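PDB 1LRZ: aminoacyltransferase FemA, which transfers glycines 2 and 3 of the pentaglycine interpeptide bridge from glycyl-tRNA to the peptidoglycan precursor of Staphylococcus aureus. Local coordinates for residues E31-E36 / N227-K233. Residues are numbered along the deposited sequence.
Sequences ELKLAE and NRLKYYK
Two helical C-terminal turns, 31-35 and 227-232, meet with their axes 9.6 Å apart at closest approach and their N-to-C directions 123° apart. Leu32 and Tyr231 lie nearest in the backbone, CA to CA 5.6 Å. Leu32 (chi1 t, chi2 p) is a knob in a hole made by Asn227, Arg228, Tyr231 and Tyr232. Its branched end fills that hollow: CD1 lies 3.4 Å from Asn227 CB and 3.5 Å from Tyr231 CD1, while CD2 lies 3.4 Å from Arg228 NH1, over one face of the guanidinium, and 4.1 Å from Tyr232 CE1.

Tyr231 (chi1 m, chi2 94°) lays its flat ring against helix 27-35. Leu32 CA stands over the ring face, 4.2 Å from the centroid, in a CH-pi contact, and the small Ala35 lets the phenol end come close, CB to Tyr231 OH 3.2 Å. This single knob-in-hole contact joins helix 27-35, which precedes strand 39-46 of one mixed sheet, to helix 222-232, which precedes strand 236-244 of the other, so it bridges the two sheet-bearing subdomains of the globular part of the FemABX fold. Phe23 and Phe319 touch Tyr232, extending the apolar patch.

Polar groups border it. At Glu36, where helical phi/psi ends, extended chi2 (t) carries OE2 to Asn227 ND2, a 3.1 Å hydrogen bond, and a water links OE2 (2.7 Å) to Arg228 NH1 (3.2 Å). Past helix 222-232, Lys233 adopts positive phi; its long side chain brings NZ to 4.1 Å from Glu31 OE1, too far for a salt bridge. One water bridges these two atoms (3.1 Å to each); another donates to Glu31 OE1 and, at 2.6 Å, to Tyr231 O, accepting only weakly from Lys233 NZ.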
ATOM      1  N   GLU A  31     -19.805  -4.529   1.139  1.00 23.93           N
ATOM      2  CA  GLU A  31     -20.481  -5.148   0.007  1.00 24.87           C
ATOM      3  C   GLU A  31     -19.722  -6.377  -0.477  1.00 24.20           C
ATOM      4  O   GLU A  31     -20.327  -7.363  -0.902  1.00 24.37           O
ATOM      5  CB  GLU A  31     -20.656  -4.128  -1.115  1.00 23.33           C
ATOM      6  CG  GLU A  31     -21.439  -2.914  -0.659  1.00 31.01           C
ATOM      7  CD  GLU A  31     -21.873  -2.022  -1.799  1.00 35.88           C
ATOM      8  OE1 GLU A  31     -21.263  -2.112  -2.884  1.00 41.88           O
ATOM      9  OE2 GLU A  31     -22.814  -1.218  -1.611  1.00 34.14           O
ATOM     10  N   LEU A  32     -18.396  -6.323  -0.397  1.00 24.73           N
ATOM     11  CA  LEU A  32     -17.570  -7.451  -0.799  1.00 25.55           C
ATOM     12  C   LEU A  32     -17.880  -8.665   0.085  1.00 27.45           C
ATOM     13  O   LEU A  32     -18.185  -9.749  -0.414  1.00 26.85           O
ATOM     14  CB  LEU A  32     -16.085  -7.108  -0.666  1.00 24.74           C
ATOM     15  CG  LEU A  32     -15.143  -8.296  -0.877  1.00 25.66           C
ATOM     16  CD1 LEU A  32     -15.394  -8.915  -2.238  1.00 29.44           C
ATOM     17  CD2 LEU A  32     -13.705  -7.836  -0.775  1.00 32.09           C
ATOM     18  N   LYS A  33     -17.798  -8.480   1.399  1.00 25.49           N
ATOM     19  CA  LYS A  33     -18.065  -9.567   2.330  1.00 27.03           C
ATOM     20  C   LYS A  33     -19.479 -10.126   2.168  1.00 27.21           C
ATOM     21  O   LYS A  33     -19.680 -11.341   2.233  1.00 29.67           O
ATOM     22  CB  LYS A  33     -17.830  -9.089   3.767  1.00 27.37           C
ATOM     23  CG  LYS A  33     -16.362  -8.869   4.109  1.00 28.25           C
ATOM     24  CD  LYS A  33     -15.611 -10.188   4.042  1.00 34.00           C
ATOM     25  CE  LYS A  33     -14.195 -10.070   4.574  1.00 37.49           C
ATOM     26  NZ  LYS A  33     -13.516 -11.403   4.573  1.00 41.51           N
ATOM     27  N   LEU A  34     -20.455  -9.244   1.958  1.00 26.44           N
ATOM     28  CA  LEU A  34     -21.834  -9.677   1.762  1.00 28.08           C
ATOM     29  C   LEU A  34     -21.894 -10.540   0.506  1.00 30.47           C
ATOM     30  O   LEU A  34     -22.509 -11.602   0.501  1.00 28.46           O
ATOM     31  CB  LEU A  34     -22.771  -8.474   1.594  1.00 28.46           C
ATOM     32  CG  LEU A  34     -23.182  -7.730   2.869  1.00 31.96           C
ATOM     33  CD1 LEU A  34     -24.093  -6.560   2.518  1.00 30.37           C
ATOM     34  CD2 LEU A  34     -23.891  -8.700   3.820  1.00 33.46           C
ATOM     35  N   ALA A  35     -21.238 -10.070  -0.551  1.00 30.66           N
ATOM     36  CA  ALA A  35     -21.209 -10.788  -1.813  1.00 34.11           C
ATOM     37  C   ALA A  35     -20.565 -12.162  -1.651  1.00 33.83           C
ATOM     38  O   ALA A  35     -20.990 -13.124  -2.283  1.00 35.40           O
ATOM     39  CB  ALA A  35     -20.456  -9.975  -2.858  1.00 33.65           C
ATOM     40  N   GLU A  36     -19.544 -12.259  -0.807  1.00 32.48           N
ATOM     41  CA  GLU A  36     -18.884 -13.537  -0.602  1.00 33.24           C
ATOM     42  C   GLU A  36     -19.658 -14.411   0.380  1.00 33.02           C
ATOM     43  O   GLU A  36     -19.192 -15.476   0.769  1.00 34.44           O
ATOM     44  CB  GLU A  36     -17.442 -13.334  -0.129  1.00 32.76           C
ATOM     45  CG  GLU A  36     -16.588 -12.571  -1.143  1.00 37.72           C
ATOM     46  CD  GLU A  36     -15.117 -12.487  -0.758  1.00 41.18           C
ATOM     47  OE1 GLU A  36     -14.818 -12.396   0.453  1.00 42.93           O
ATOM     48  OE2 GLU A  36     -14.257 -12.495  -1.669  1.00 44.09           O
ATOM     49  N   ASN A 227     -12.445  -9.606  -7.008  1.00 25.80           N
ATOM     50  CA  ASN A 227     -13.513  -9.076  -6.166  1.00 26.77           C
ATOM     51  C   ASN A 227     -13.217  -7.684  -5.617  1.00 24.87           C
ATOM     52  O   ASN A 227     -14.130  -6.875  -5.468  1.00 23.27           O
ATOM     53  CB  ASN A 227     -13.842 -10.033  -5.012  1.00 30.31           C
ATOM     54  CG  ASN A 227     -14.580 -11.283  -5.485  1.00 35.82           C
ATOM     55  OD1 ASN A 227     -15.264 -11.258  -6.514  1.00 37.00           O
ATOM     56  ND2 ASN A 227     -14.458 -12.372  -4.729  1.00 33.90           N
ATOM     57  N   ARG A 228     -11.949  -7.403  -5.326  1.00 24.45           N
ATOM     58  CA  ARG A 228     -11.576  -6.088  -4.807  1.00 26.47           C
ATOM     59  C   ARG A 228     -11.835  -5.051  -5.904  1.00 25.03           C
ATOM     60  O   ARG A 228     -12.395  -3.987  -5.650  1.00 23.40           O
ATOM     61  CB  ARG A 228     -10.100  -6.070  -4.392  1.00 27.05           C
ATOM     62  CG  ARG A 228      -9.727  -7.097  -3.328  1.00 32.34           C
ATOM     63  CD  ARG A 228     -10.494  -6.844  -2.066  1.00 35.74           C
ATOM     64  NE  ARG A 228     -10.178  -7.779  -0.987  1.00 40.12           N
ATOM     65  CZ  ARG A 228     -10.461  -9.079  -0.997  1.00 41.64           C
ATOM     66  NH1 ARG A 228     -11.061  -9.646  -2.039  1.00 40.97           N
ATOM     67  NH2 ARG A 228     -10.190  -9.807   0.072  1.00 44.09           N
ATOM     68  N   LEU A 229     -11.424  -5.360  -7.127  1.00 22.70           N
ATOM     69  CA  LEU A 229     -11.662  -4.446  -8.239  1.00 23.48           C
ATOM     70  C   LEU A 229     -13.147  -4.157  -8.366  1.00 24.44           C
ATOM     71  O   LEU A 229     -13.565  -3.005  -8.456  1.00 20.59           O
ATOM     72  CB  LEU A 229     -11.178  -5.050  -9.557  1.00 23.80           C
ATOM     73  CG  LEU A 229      -9.693  -4.964  -9.896  1.00 27.19           C
ATOM     74  CD1 LEU A 229      -9.476  -5.490 -11.332  1.00 28.01           C
ATOM     75  CD2 LEU A 229      -9.232  -3.514  -9.808  1.00 24.89           C
ATOM     76  N   LYS A 230     -13.943  -5.223  -8.364  1.00 26.01           N
ATOM     77  CA  LYS A 230     -15.388  -5.108  -8.510  1.00 27.78           C
ATOM     78  C   LYS A 230     -16.107  -4.323  -7.410  1.00 26.70           C
ATOM     79  O   LYS A 230     -16.912  -3.443  -7.707  1.00 26.76           O
ATOM     80  CB  LYS A 230     -15.998  -6.504  -8.617  1.00 28.89           C
ATOM     81  CG  LYS A 230     -17.490  -6.529  -8.856  1.00 35.19           C
ATOM     82  CD  LYS A 230     -17.987  -7.964  -8.867  1.00 38.87           C
ATOM     83  CE  LYS A 230     -19.472  -8.054  -9.184  1.00 44.30           C
ATOM     84  NZ  LYS A 230     -19.959  -9.464  -9.041  1.00 46.38           N
ATOM     85  N   TYR A 231     -15.821  -4.630  -6.146  1.00 25.13           N
ATOM     86  CA  TYR A 231     -16.510  -3.956  -5.051  1.00 22.44           C
ATOM     87  C   TYR A 231     -15.884  -2.684  -4.488  1.00 22.32           C
ATOM     88  O   TYR A 231     -16.596  -1.845  -3.940  1.00 22.24           O
ATOM     89  CB  TYR A 231     -16.788  -4.951  -3.922  1.00 23.61           C
ATOM     90  CG  TYR A 231     -17.661  -6.109  -4.371  1.00 27.97           C
ATOM     91  CD1 TYR A 231     -17.090  -7.305  -4.806  1.00 27.44           C
ATOM     92  CD2 TYR A 231     -19.053  -5.982  -4.436  1.00 30.39           C
ATOM     93  CE1 TYR A 231     -17.873  -8.346  -5.302  1.00 31.17           C
ATOM     94  CE2 TYR A 231     -19.854  -7.022  -4.938  1.00 31.12           C
ATOM     95  CZ  TYR A 231     -19.249  -8.199  -5.372  1.00 32.36           C
ATOM     96  OH  TYR A 231     -20.002  -9.217  -5.913  1.00 35.49           O
ATOM     97  N   TYR A 232     -14.571  -2.525  -4.615  1.00 19.96           N
ATOM     98  CA  TYR A 232     -13.922  -1.320  -4.106  1.00 19.43           C
ATOM     99  C   TYR A 232     -14.054  -0.194  -5.127  1.00 19.44           C
ATOM    100  O   TYR A 232     -13.970   0.980  -4.780  1.00 20.05           O
ATOM    101  CB  TYR A 232     -12.441  -1.588  -3.817  1.00 19.72           C
ATOM    102  CG  TYR A 232     -12.160  -2.383  -2.550  1.00 24.12           C
ATOM    103  CD1 TYR A 232     -13.184  -3.025  -1.845  1.00 24.29           C
ATOM    104  CD2 TYR A 232     -10.855  -2.507  -2.069  1.00 27.23           C
ATOM    105  CE1 TYR A 232     -12.910  -3.772  -0.687  1.00 23.47           C
ATOM    106  CE2 TYR A 232     -10.572  -3.247  -0.924  1.00 28.28           C
ATOM    107  CZ  TYR A 232     -11.602  -3.876  -0.239  1.00 28.33           C
ATOM    108  OH  TYR A 232     -11.303  -4.605   0.885  1.00 26.43           O
ATOM    109  N   LYS A 233     -14.238  -0.566  -6.391  1.00 22.26           N
ATOM    110  CA  LYS A 233     -14.409   0.390  -7.483  1.00 21.96           C
ATOM    111  C   LYS A 233     -13.322   1.454  -7.593  1.00 20.64           C
ATOM    112  O   LYS A 233     -12.196   1.141  -7.984  1.00 23.17           O
ATOM    113  CB  LYS A 233     -15.797   1.036  -7.383  1.00 22.77           C
ATOM    114  CG  LYS A 233     -16.925   0.010  -7.576  1.00 28.29           C
ATOM    115  CD  LYS A 233     -18.289   0.537  -7.163  1.00 30.46           C
ATOM    116  CE  LYS A 233     -19.311  -0.592  -7.129  1.00 33.80           C
ATOM    117  NZ  LYS A 233     -20.571  -0.161  -6.454  1.00 37.78           N
TER
HETATM  118  O   HOH W   1     -19.205  -1.875  -4.107  1.00 35.37           O
HETATM  119  O   HOH W   2     -20.473   0.802  -3.534  1.00 47.11           O
HETATM  120  O   HOH W   3     -11.680 -12.567  -0.866  1.00 46.05           O